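Local coordinates for 303aa long hypothetical esterase (Sulfolobus tokodaii, PDB 3AIN), which probably hydrolyses carboxylic esters as a thermostable, dimeric carboxylesterase of the hormone-sensitive-lipase-like group of alpha/beta hydrolases, at residues A139-S144 with A176-I181; D146-V151 with I164-D169; Y192-Y197 with G310-V315; L182-N187 with N250-A255. The protein carries 1 engineered substitution. One frame throughout, in Å; residues are numbered along the deposited sequence.

Contact 1. Residues A139-S144 with A176-I181; sequences AAVVDS and AAVTAI
With CG1 anti to the backbone N in both Val141 (chi1 174°) and Val178 (chi1 170°), each valine sends the same methyl group across the gap between helices 139-153 and 171-185, two helices that lie against the central sheet of the alpha/beta hydrolase fold. The two CG1 atoms meet at 3.6 Å, and the side chains cross at about a right angle, so that a single methyl pair carries the apolar part of the contact.

A second meeting, between Ser144 and Thr179, marks the closest backbone approach, their CA atoms lying 6.6 Å apart. Here the touching groups are unlike: Ser144 CB rests against Thr179 OG1 at 3.6 Å. This is packing: the serine presents carbon to the threonine oxygen, and each hydroxyl bonds within its own helix. Thr179 OG1 bonds to the carbonyl of Leu175 one turn earlier. Leu175 also packs on Val141 and Ser144 and so extends the interface along helix 171-185.

Each buried hydroxyl thus finds a backbone acceptor locally. In Ser144 the OG, set beside the backbone N, turns back to Ala140 O at 2.7 Å. That carbonyl oxygen also takes the helical bond from Ser144 N, the two donors arriving from opposite faces of its plane, with OG tilted 27° out of it.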
loop_
_atom_site.group_PDB
_atom_site.type_symbol
_atom_site.label_atom_id
_atom_site.label_comp_id
_atom_site.label_asym_id
_atom_site.label_seq_id
_atom_site.Cartn_x
_atom_site.Cartn_y
_atom_site.Cartn_z
ATOM N N ALA A 139 -24.416 19.400 9.584
ATOM C CA ALA A 139 -24.710 19.762 8.191
ATOM C C ALA A 139 -23.821 18.983 7.202
ATOM O O ALA A 139 -24.313 18.400 6.246
ATOM C CB ALA A 139 -24.538 21.252 7.990
ATOM N N ALA A 140 -22.525 18.885 7.496
ATOM C CA ALA A 140 -21.627 18.158 6.597
ATOM C C ALA A 140 -22.041 16.697 6.441
ATOM O O ALA A 140 -21.903 16.122 5.366
ATOM C CB ALA A 140 -20.169 18.267 7.092
ATOM N N VAL A 141 -22.464 16.085 7.547
ATOM C CA VAL A 141 -22.903 14.696 7.542
ATOM C C VAL A 141 -24.207 14.532 6.759
ATOM O O VAL A 141 -24.371 13.576 5.981
ATOM C CB VAL A 141 -23.109 14.206 8.987
ATOM C CG1 VAL A 141 -23.702 12.796 9.004
ATOM C CG2 VAL A 141 -21.780 14.246 9.712
ATOM N N VAL A 142 -25.152 15.432 7.014
ATOM C CA VAL A 142 -26.423 15.371 6.299
ATOM C C VAL A 142 -26.176 15.442 4.782
ATOM O O VAL A 142 -26.714 14.641 4.025
ATOM C CB VAL A 142 -27.366 16.514 6.733
ATOM C CG1 VAL A 142 -28.593 16.585 5.797
ATOM C CG2 VAL A 142 -27.830 16.314 8.181
ATOM N N ASP A 143 -25.405 16.444 4.342
ATOM C CA ASP A 143 -25.074 16.560 2.924
ATOM C C ASP A 143 -24.335 15.335 2.385
ATOM O O ASP A 143 -24.578 14.893 1.260
ATOM C CB ASP A 143 -24.236 17.808 2.651
ATOM C CG ASP A 143 -25.009 19.084 2.855
ATOM O OD1 ASP A 143 -26.202 19.017 3.201
ATOM O OD2 ASP A 143 -24.387 20.159 2.737
ATOM N N SER A 144 -23.355 14.844 3.136
ATOM C CA SER A 144 -22.585 13.695 2.652
ATOM C C SER A 144 -23.434 12.460 2.452
ATOM O O SER A 144 -23.297 11.765 1.441
ATOM C CB SER A 144 -21.389 13.414 3.577
ATOM O OG SER A 144 -20.512 14.552 3.597
ATOM N N ALA A 176 -16.817 9.886 5.067
ATOM C CA ALA A 176 -16.983 8.609 4.379
ATOM C C ALA A 176 -17.354 7.545 5.373
ATOM O O ALA A 176 -18.289 6.758 5.109
ATOM C CB ALA A 176 -15.701 8.200 3.624
ATOM N N ALA A 177 -16.663 7.531 6.517
ATOM C CA ALA A 177 -16.931 6.494 7.531
ATOM C C ALA A 177 -18.365 6.611 8.073
ATOM O O ALA A 177 -19.068 5.612 8.192
ATOM C CB ALA A 177 -15.919 6.535 8.653
ATOM N N VAL A 178 -18.780 7.826 8.377
ATOM C CA VAL A 178 -20.114 8.087 8.938
ATOM C C VAL A 178 -21.194 7.776 7.911
ATOM O O VAL A 178 -22.202 7.108 8.226
ATOM C CB VAL A 178 -20.206 9.549 9.427
ATOM C CG1 VAL A 178 -21.645 9.927 9.796
ATOM C CG2 VAL A 178 -19.277 9.736 10.628
ATOM N N THR A 179 -20.922 8.122 6.661
ATOM C CA THR A 179 -21.855 7.817 5.565
ATOM C C THR A 179 -22.059 6.323 5.389
ATOM O O THR A 179 -23.196 5.855 5.230
ATOM C CB THR A 179 -21.359 8.441 4.240
ATOM O OG1 THR A 179 -21.420 9.869 4.384
ATOM C CG2 THR A 179 -22.270 8.057 3.099
ATOM N N ALA A 180 -20.973 5.560 5.515
ATOM C CA ALA A 180 -21.090 4.109 5.476
ATOM C C ALA A 180 -21.920 3.543 6.630
ATOM O O ALA A 180 -22.767 2.672 6.400
ATOM C CB ALA A 180 -19.723 3.448 5.425
ATOM N N ILE A 181 -21.761 4.098 7.828
ATOM C CA ILE A 181 -22.581 3.669 8.975
ATOM C C ILE A 181 -24.049 3.982 8.704
ATOM O O ILE A 181 -24.923 3.149 8.958
ATOM C CB ILE A 181 -22.118 4.311 10.297
ATOM C CG1 ILE A 181 -20.742 3.729 10.682
ATOM C CG2 ILE A 181 -23.142 4.032 11.450
ATOM C CD1 ILE A 181 -19.940 4.637 11.563
#

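Contact 2. Residues D146-V151 with I164-D169; sequences DALKWV and IAVGGD
Leu148 rests one methyl, CD2, on two residues of strand 164-169, in a helix-on-sheet contact of the alpha/beta hydrolase fold. Strand and helix run nearly antiparallel, at 160°, with the short axes 9.9 Å apart, a spacing filled by branched apolar side chains from both sides.

The bump is the end of Leu148. Its CD2 settles between Ile164 CG2, at 3.7 Å, and Val166 CG1, at 3.8 Å. These methyls belong to alternate residues of the strand, and the dip between them receives the leucine. Leu148 crosses Val166 at about a right angle but meets Ile164 more obliquely. A fully extended first torsion (chi1 180°) swings the branched end of Leu148 over to the strand, although its CB does not point straight there.

One turn further along, Val151 makes the smaller bump. It faces the strand directly, and its CG1 comes to 4.3 Å from Ile164 CD1, a looser touch than those of Leu148. Ile164 therefore offers different branches to the two helix residues, CG2 to Leu148 and CD1 to Val151. Neighbouring elements continue the packing: Val151 also lies on Val92 and Val94 of the adjoining strand, while Thr179 of helix 171-185 touches both Leu148 and Val166.

Beyond Val166 the strand continues through Gly167 and Gly168 to Asp169, approaching a probable nucleophile elbow. Asp169 is held there through its carboxylate, OD1 bonded to Tyr95 OH and OD2 to Tyr109 OH.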
loop_
_atom_site.group_PDB
_atom_site.type_symbol
_atom_site.label_atom_id
_atom_site.label_comp_id
_atom_site.label_asym_id
_atom_site.label_seq_id
_atom_site.Cartn_x
_atom_site.Cartn_y
_atom_site.Cartn_z
ATOM N N ASP A 146 -26.823 12.477 2.129
ATOM C CA ASP A 146 -27.848 12.791 1.107
ATOM C C ASP A 146 -27.230 12.603 -0.284
ATOM O O ASP A 146 -27.871 12.055 -1.187
ATOM C CB ASP A 146 -28.335 14.242 1.236
ATOM C CG ASP A 146 -29.298 14.447 2.408
ATOM O OD1 ASP A 146 -29.698 13.451 3.057
ATOM O OD2 ASP A 146 -29.615 15.608 2.697
ATOM N N ALA A 147 -25.994 13.075 -0.467
ATOM C CA ALA A 147 -25.298 12.857 -1.755
ATOM C C ALA A 147 -25.088 11.383 -2.055
ATOM O O ALA A 147 -25.296 10.942 -3.194
ATOM C CB ALA A 147 -23.940 13.638 -1.781
ATOM N N LEU A 148 -24.652 10.602 -1.077
ATOM C CA LEU A 148 -24.454 9.194 -1.337
ATOM C C LEU A 148 -25.752 8.502 -1.742
ATOM O O LEU A 148 -25.792 7.797 -2.630
ATOM C CB LEU A 148 -23.860 8.504 -0.126
ATOM C CG LEU A 148 -23.571 7.017 -0.167
ATOM C CD1 LEU A 148 -24.836 6.329 -0.045
ATOM C CD2 LEU A 148 -22.900 6.599 -1.410
ATOM N N LYS A 149 -26.793 8.751 -0.992
ATOM C CA LYS A 149 -28.068 8.121 -1.255
ATOM C C LYS A 149 -28.566 8.495 -2.645
ATOM O O LYS A 149 -29.020 7.700 -3.335
ATOM C CB LYS A 149 -29.096 8.510 -0.201
ATOM C CG LYS A 149 -30.489 7.999 -0.410
ATOM C CD LYS A 149 -31.384 8.451 0.769
ATOM C CE LYS A 149 -31.752 9.974 0.780
ATOM N NZ LYS A 149 -31.145 10.990 1.785
ATOM N N TRP A 150 -28.465 9.756 -2.997
ATOM C CA TRP A 150 -28.833 10.153 -4.335
ATOM C C TRP A 150 -27.976 9.445 -5.383
ATOM O O TRP A 150 -28.467 8.985 -6.373
ATOM C CB TRP A 150 -28.767 11.678 -4.501
ATOM C CG TRP A 150 -29.238 12.187 -5.838
ATOM C CD1 TRP A 150 -30.487 12.612 -6.155
ATOM C CD2 TRP A 150 -28.462 12.335 -7.025
ATOM N NE1 TRP A 150 -30.540 13.008 -7.462
ATOM C CE2 TRP A 150 -29.313 12.825 -8.022
ATOM C CE3 TRP A 150 -27.158 12.042 -7.359
ATOM C CZ2 TRP A 150 -28.876 13.063 -9.285
ATOM C CZ3 TRP A 150 -26.739 12.286 -8.606
ATOM C CH2 TRP A 150 -27.582 12.808 -9.556
ATOM N N VAL A 151 -26.664 9.396 -5.162
ATOM C CA VAL A 151 -25.841 8.691 -6.145
ATOM C C VAL A 151 -26.229 7.213 -6.270
ATOM O O VAL A 151 -26.289 6.667 -7.371
ATOM C CB VAL A 151 -24.311 8.832 -5.858
ATOM C CG1 VAL A 151 -23.519 7.935 -6.798
ATOM C CG2 VAL A 151 -23.894 10.280 -6.084
ATOM N N ILE A 164 -21.244 1.114 -5.759
ATOM C CA ILE A 164 -20.868 2.429 -5.210
ATOM C C ILE A 164 -19.906 2.239 -4.034
ATOM O O ILE A 164 -20.110 1.370 -3.196
ATOM C CB ILE A 164 -22.102 3.211 -4.692
ATOM C CG1 ILE A 164 -23.267 3.125 -5.703
ATOM C CG2 ILE A 164 -21.720 4.648 -4.361
ATOM C CD1 ILE A 164 -22.954 3.704 -7.089
ATOM N N ALA A 165 -18.883 3.091 -3.950
ATOM C CA ALA A 165 -18.006 3.095 -2.785
ATOM C C ALA A 165 -18.013 4.518 -2.252
ATOM O O ALA A 165 -18.296 5.453 -3.012
ATOM C CB ALA A 165 -16.565 2.715 -3.218
ATOM N N VAL A 166 -17.532 4.692 -1.011
ATOM C CA VAL A 166 -17.252 6.024 -0.478
ATOM C C VAL A 166 -15.764 6.172 -0.163
ATOM O O VAL A 166 -15.097 5.199 0.160
ATOM C CB VAL A 166 -18.056 6.355 0.800
ATOM C CG1 VAL A 166 -19.566 6.475 0.436
ATOM C CG2 VAL A 166 -17.875 5.287 1.863
ATOM N N GLY A 167 -15.286 7.411 -0.184
ATOM C CA GLY A 167 -13.906 7.646 0.235
ATOM C C GLY A 167 -13.719 9.082 0.685
ATOM O O GLY A 167 -14.520 9.966 0.361
ATOM N N GLY A 168 -12.629 9.327 1.405
ATOM C CA GLY A 168 -12.335 10.696 1.816
ATOM C C GLY A 168 -11.040 10.744 2.613
ATOM O O GLY A 168 -10.615 9.720 3.154
ATOM N N ASP A 169 -10.512 11.958 2.794
ATOM C CA ASP A 169 -9.242 12.162 3.530
ATOM C C ASP A 169 -9.490 13.066 4.726
ATOM O O ASP A 169 -10.207 14.078 4.613
ATOM C CB ASP A 169 -8.174 12.809 2.627
ATOM C CG ASP A 169 -8.596 14.188 2.123
ATOM O OD1 ASP A 169 -9.586 14.266 1.358
ATOM O OD2 ASP A 169 -7.907 15.175 2.497
#

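Contact 3. Residues Y192-Y197 with G310-V315; sequences YQVLIY and GLIGYV
An inner strand of the central sheet, 192-196, is covered here by the C-terminal helix 303-321, with Ile312 and Val315 packing on Tyr192, Val194 and Ile196. Ile312 serves two of these partners through separate parts of its side chain: CG1 lies 3.9 Å from Val194 CG1, and CD1 reaches farther along the strand to meet Ile196 CD1 at 3.7 Å. It lies obliquely to Val194 but at about a right angle to Ile196. The extended outer torsion of Ile312 (chi2 166°) carries CD1 to this second partner.

The sheet and its covering helices form the layered core of an alpha/beta hydrolase, and this pair of segments runs nearly antiparallel within it, at 171° between short axes 10.3 Å apart. The side chains Tyr192, Val194 and Ile196 come from alternate positions of the strand, while Ile312 and Val315 are separated by about one helical turn.

At the other end, Val315 packs its branched end against the phenol of Tyr192. Its CG2 approaches the ring obliquely, 3.6 Å from Tyr192 CE2, and its CB lies 3.6 Å from Tyr192 OH. The hydroxyl thus packs against carbon across this contact, and the two side chains cross at about a right angle. Leu316 and Val319 of the same helix also touch Tyr192, and Leu256 of the next strand packs on both Tyr192 and Ile312. Val315 additionally meets Asp307 of the second subunit, placing this helix at the dimer interface.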
loop_
_atom_site.group_PDB
_atom_site.type_symbol
_atom_site.label_atom_id
_atom_site.label_comp_id
_atom_site.label_asym_id
_atom_site.label_seq_id
_atom_site.Cartn_x
_atom_site.Cartn_y
_atom_site.Cartn_z
ATOM N N TYR A 192 -17.418 -0.694 -0.832
ATOM C CA TYR A 192 -16.097 -0.463 -0.250
ATOM C C TYR A 192 -16.051 0.929 0.399
ATOM O O TYR A 192 -16.842 1.817 0.059
ATOM C CB TYR A 192 -15.044 -0.554 -1.364
ATOM C CG TYR A 192 -13.650 -0.951 -0.894
ATOM C CD1 TYR A 192 -13.313 -2.292 -0.702
ATOM C CD2 TYR A 192 -12.686 0.013 -0.646
ATOM C CE1 TYR A 192 -12.028 -2.669 -0.277
ATOM C CE2 TYR A 192 -11.410 -0.354 -0.189
ATOM C CZ TYR A 192 -11.081 -1.691 -0.051
ATOM O OH TYR A 192 -9.814 -2.070 0.396
ATOM N N GLN A 193 -15.143 1.110 1.348
ATOM C CA GLN A 193 -14.895 2.460 1.884
ATOM C C GLN A 193 -13.374 2.690 1.939
ATOM O O GLN A 193 -12.629 1.851 2.438
ATOM C CB GLN A 193 -15.530 2.621 3.280
ATOM C CG GLN A 193 -15.108 1.551 4.304
ATOM C CD GLN A 193 -15.819 1.717 5.643
ATOM O OE1 GLN A 193 -15.955 2.829 6.146
ATOM N NE2 GLN A 193 -16.332 0.604 6.198
ATOM N N VAL A 194 -12.936 3.826 1.412
ATOM C CA VAL A 194 -11.504 4.178 1.428
ATOM C C VAL A 194 -11.288 5.364 2.385
ATOM O O VAL A 194 -11.858 6.431 2.162
ATOM C CB VAL A 194 -11.077 4.665 0.043
ATOM C CG1 VAL A 194 -9.599 5.136 0.078
ATOM C CG2 VAL A 194 -11.275 3.531 -1.005
ATOM N N LEU A 195 -10.642 5.105 3.527
ATOM C CA LEU A 195 -10.530 6.111 4.594
ATOM C C LEU A 195 -9.062 6.522 4.673
ATOM O O LEU A 195 -8.208 5.708 5.012
ATOM C CB LEU A 195 -10.974 5.515 5.949
ATOM C CG LEU A 195 -12.359 4.826 5.899
ATOM C CD1 LEU A 195 -12.725 4.338 7.292
ATOM C CD2 LEU A 195 -13.442 5.817 5.400
ATOM N N ILE A 196 -8.767 7.738 4.204
ATOM C CA ILE A 196 -7.392 8.211 4.112
ATOM C C ILE A 196 -7.099 9.112 5.308
ATOM O O ILE A 196 -7.741 10.146 5.461
ATOM C CB ILE A 196 -7.196 9.053 2.823
ATOM C CG1 ILE A 196 -7.648 8.231 1.605
ATOM C CG2 ILE A 196 -5.699 9.433 2.706
ATOM C CD1 ILE A 196 -7.751 9.056 0.304
ATOM N N TYR A 197 -6.215 8.637 6.189
ATOM C CA TYR A 197 -5.979 9.253 7.509
ATOM C C TYR A 197 -7.222 9.908 8.123
ATOM O O TYR A 197 -7.285 11.119 8.339
ATOM C CB TYR A 197 -4.744 10.182 7.548
ATOM C CG TYR A 197 -4.421 10.982 6.286
ATOM C CD1 TYR A 197 -5.221 12.049 5.900
ATOM C CD2 TYR A 197 -3.390 10.574 5.425
ATOM C CE1 TYR A 197 -4.942 12.765 4.737
ATOM C CE2 TYR A 197 -3.137 11.259 4.246
ATOM C CZ TYR A 197 -3.957 12.311 3.884
ATOM O OH TYR A 197 -3.653 13.055 2.743
ATOM N N GLY A 310 -1.967 4.964 -6.032
ATOM C CA GLY A 310 -1.892 3.688 -6.780
ATOM C C GLY A 310 -2.564 2.542 -6.024
ATOM O O GLY A 310 -3.266 1.719 -6.632
ATOM N N LEU A 311 -2.351 2.478 -4.714
ATOM C CA LEU A 311 -2.981 1.440 -3.866
ATOM C C LEU A 311 -4.498 1.597 -3.824
ATOM O O LEU A 311 -5.241 0.604 -3.908
ATOM C CB LEU A 311 -2.424 1.492 -2.444
ATOM C CG LEU A 311 -2.991 0.532 -1.402
ATOM C CD1 LEU A 311 -2.932 -0.919 -1.889
ATOM C CD2 LEU A 311 -2.267 0.683 -0.069
ATOM N N ILE A 312 -4.955 2.832 -3.620
ATOM C CA ILE A 312 -6.395 3.124 -3.670
ATOM C C ILE A 312 -7.006 2.656 -5.007
ATOM O O ILE A 312 -8.059 2.006 -5.027
ATOM C CB ILE A 312 -6.655 4.645 -3.497
ATOM C CG1 ILE A 312 -6.289 5.059 -2.074
ATOM C CG2 ILE A 312 -8.133 4.969 -3.827
ATOM C CD1 ILE A 312 -6.165 6.573 -1.870
ATOM N N GLY A 313 -6.316 2.952 -6.100
ATOM C CA GLY A 313 -6.746 2.551 -7.455
ATOM C C GLY A 313 -6.801 1.039 -7.613
ATOM O O GLY A 313 -7.823 0.491 -8.047
ATOM N N TYR A 314 -5.840 0.349 -7.000
ATOM C CA TYR A 314 -5.839 -1.095 -7.078
ATOM C C TYR A 314 -7.022 -1.723 -6.335
ATOM O O TYR A 314 -7.719 -2.574 -6.893
ATOM C CB TYR A 314 -4.537 -1.716 -6.557
ATOM C CG TYR A 314 -4.685 -3.221 -6.431
ATOM C CD1 TYR A 314 -4.732 -4.013 -7.556
ATOM C CD2 TYR A 314 -5.049 -3.788 -5.214
ATOM C CE1 TYR A 314 -4.957 -5.367 -7.454
ATOM C CE2 TYR A 314 -5.351 -5.113 -5.110
ATOM C CZ TYR A 314 -5.290 -5.908 -6.230
ATOM O OH TYR A 314 -5.732 -7.211 -6.138
ATOM N N VAL A 315 -7.269 -1.305 -5.094
ATOM C CA VAL A 315 -8.341 -1.939 -4.326
ATOM C C VAL A 315 -9.706 -1.678 -4.939
ATOM O O VAL A 315 -10.581 -2.534 -4.887
ATOM C CB VAL A 315 -8.348 -1.628 -2.811
ATOM C CG1 VAL A 315 -6.990 -2.024 -2.196
ATOM C CG2 VAL A 315 -8.718 -0.151 -2.507
#

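Contact 4. Residues L182-N187 with N250-A255; sequences LSKKEN and NDLPPA
Lys184 reaches from the last turn of helix 171-185 to the loop before strand 255-260, where its NZ donates a 2.7 Å hydrogen bond to Asn250 O. The ammonium lies in the carbonyl plane, on a lone pair of the oxygen, with a C=O...N angle of 142°. Lys184 NZ also bonds to Asp248 O, so two loop carbonyls share the ammonium. A bend at chi3, 97°, helps turn the amine end toward Asn250 O, and the methylenes are used as well. CB lies 4.0 Å from Leu252 CD2, while CD passes 4.1 Å from Asp251 CB. The lysine crosses both side chains at about a right angle, laying its aliphatic part over the loop and presenting its charge to the backbone.

In the next shell, Asp248 is tied back to the same loop by its carboxylate, which accepts from Asn250 ND2. Leu252 is buried and leans on Gln193 of strand 192-196, whose side-chain amide in turn donates to Pro253 O.

On the other side, the helix ends in a Schellman motif with Asn187, positive in phi, as C-prime: Ile188 N bonds to Ser183 O, and Asn187 N to Lys184 O at 3.0 Å.

The carboxylate of Asp251 remains 5.2 Å from the ammonium, measured from Lys184 NZ to Asp251 OD2, too far for a salt bridge but near enough perhaps to stabilise the positive charge. The contact therefore relies on charge-assisted bonds to backbone oxygens and not on a salt bridge to Asp251.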
loop_
_atom_site.group_PDB
_atom_site.type_symbol
_atom_site.label_atom_id
_atom_site.label_comp_id
_atom_site.label_asym_id
_atom_site.label_seq_id
_atom_site.Cartn_x
_atom_site.Cartn_y
_atom_site.Cartn_z
ATOM N N LEU A 182 -24.319 5.198 8.238
ATOM C CA LEU A 182 -25.713 5.609 7.993
ATOM C C LEU A 182 -26.370 4.800 6.874
ATOM O O LEU A 182 -27.585 4.595 6.893
ATOM C CB LEU A 182 -25.784 7.102 7.667
ATOM C CG LEU A 182 -25.448 8.048 8.820
ATOM C CD1 LEU A 182 -25.270 9.487 8.331
ATOM C CD2 LEU A 182 -26.445 7.972 9.979
ATOM N N SER A 183 -25.563 4.363 5.908
ATOM C CA SER A 183 -26.029 3.557 4.769
ATOM C C SER A 183 -26.480 2.170 5.211
ATOM O O SER A 183 -27.500 1.651 4.749
ATOM C CB SER A 183 -24.917 3.440 3.709
ATOM O OG SER A 183 -24.596 4.712 3.157
ATOM N N LYS A 184 -25.760 1.594 6.164
ATOM C CA LYS A 184 -26.135 0.295 6.705
ATOM C C LYS A 184 -27.541 0.362 7.304
ATOM O O LYS A 184 -28.403 -0.475 7.008
ATOM C CB LYS A 184 -25.104 -0.155 7.750
ATOM C CG LYS A 184 -25.680 -0.936 8.905
ATOM C CD LYS A 184 -24.578 -1.650 9.671
ATOM C CE LYS A 184 -24.150 -0.856 10.889
ATOM N NZ LYS A 184 -23.605 -1.757 11.973
ATOM N N LYS A 185 -27.827 1.486 7.949
ATOM C CA LYS A 185 -29.076 1.670 8.665
ATOM C C LYS A 185 -30.254 1.774 7.707
ATOM O O LYS A 185 -31.367 1.399 8.057
ATOM C CB LYS A 185 -29.007 2.917 9.547
ATOM C CG LYS A 185 -27.784 2.969 10.455
ATOM C CD LYS A 185 -27.725 4.289 11.221
ATOM C CE LYS A 185 -28.105 4.110 12.680
ATOM N NZ LYS A 185 -26.911 3.845 13.534
ATOM N N GLU A 186 -29.971 2.152 6.460
ATOM C CA GLU A 186 -30.997 2.296 5.431
ATOM C C GLU A 186 -30.954 1.205 4.368
ATOM O O GLU A 186 -31.397 1.437 3.246
ATOM C CB GLU A 186 -30.867 3.649 4.731
ATOM C CG GLU A 186 -30.770 4.815 5.682
ATOM C CD GLU A 186 -31.816 5.865 5.410
ATOM O OE1 GLU A 186 -32.288 5.944 4.257
ATOM O OE2 GLU A 186 -32.097 6.664 6.326
ATOM N N ASN A 187 -30.279 0.096 4.672
ATOM C CA ASN A 187 -30.064 -1.002 3.723
ATOM C C ASN A 187 -29.468 -0.600 2.369
ATOM O O ASN A 187 -29.804 -1.173 1.335
ATOM C CB ASN A 187 -31.341 -1.840 3.530
ATOM C CG ASN A 187 -31.037 -3.313 3.259
ATOM O OD1 ASN A 187 -31.911 -4.078 2.844
ATOM N ND2 ASN A 187 -29.775 -3.695 3.429
ATOM N N ASN A 250 -20.403 -3.573 12.779
ATOM C CA ASN A 250 -20.773 -4.785 12.060
ATOM C C ASN A 250 -21.401 -4.461 10.710
ATOM O O ASN A 250 -22.096 -3.456 10.577
ATOM C CB ASN A 250 -21.777 -5.589 12.889
ATOM C CG ASN A 250 -21.152 -6.201 14.123
ATOM O OD1 ASN A 250 -20.577 -7.291 14.066
ATOM N ND2 ASN A 250 -21.314 -5.536 15.259
ATOM N N ASP A 251 -21.117 -5.300 9.719
ATOM C CA ASP A 251 -21.841 -5.318 8.446
ATOM C C ASP A 251 -21.549 -4.097 7.587
ATOM O O ASP A 251 -22.266 -3.817 6.637
ATOM C CB ASP A 251 -23.358 -5.477 8.663
ATOM C CG ASP A 251 -23.708 -6.752 9.430
ATOM O OD1 ASP A 251 -23.231 -7.826 9.032
ATOM O OD2 ASP A 251 -24.325 -6.654 10.504
ATOM N N LEU A 252 -20.447 -3.410 7.881
ATOM C CA LEU A 252 -20.021 -2.289 7.050
ATOM C C LEU A 252 -19.193 -2.804 5.875
ATOM O O LEU A 252 -18.727 -3.941 5.867
ATOM C CB LEU A 252 -19.201 -1.272 7.897
ATOM C CG LEU A 252 -19.975 -0.491 8.976
ATOM C CD1 LEU A 252 -19.079 0.460 9.803
ATOM C CD2 LEU A 252 -21.140 0.296 8.412
ATOM N N PRO A 253 -19.041 -1.975 4.851
ATOM C CA PRO A 253 -18.320 -2.455 3.667
ATOM C C PRO A 253 -16.851 -2.670 4.008
ATOM O O PRO A 253 -16.322 -2.006 4.911
ATOM C CB PRO A 253 -18.439 -1.300 2.665
ATOM C CG PRO A 253 -19.194 -0.202 3.373
ATOM C CD PRO A 253 -19.702 -0.675 4.677
ATOM N N PRO A 254 -16.166 -3.489 3.214
ATOM C CA PRO A 254 -14.746 -3.703 3.450
ATOM C C PRO A 254 -13.974 -2.402 3.187
ATOM O O PRO A 254 -14.480 -1.498 2.498
ATOM C CB PRO A 254 -14.360 -4.747 2.392
ATOM C CG PRO A 254 -15.456 -4.720 1.375
ATOM C CD PRO A 254 -16.701 -4.340 2.129
ATOM N N ALA A 255 -12.820 -2.257 3.838
ATOM C CA ALA A 255 -12.163 -0.921 3.899
ATOM C C ALA A 255 -10.695 -1.033 3.551
ATOM O O ALA A 255 -10.050 -2.050 3.855
ATOM C CB ALA A 255 -12.319 -0.293 5.302
#

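Contacts 1 and 2 share helix 139-153, and their centres lie about 8 Å apart; Thr179 CG2 packs on Leu148 CB at 3.6 Å, helix on helix, while Ala176 CB reaches Gly167 C of the strand at 3.7 Å. Contact 3 covers the neighbouring strand, and the probable hydrogen bond from Val194 N to Val166 O, 2.8 Å, connects it to contact 2. Contact 4 continues helix 171-185 from contact 1, about 12 Å away between centres, and meets contact 3 where Gln193 NE2 lies 2.9 Å from Pro253 O. Strand 164-169 and helix 171-185 flank the probable nucleophile elbow around Ser170, so contacts 1 and 2 pack the elements on either side of that turn.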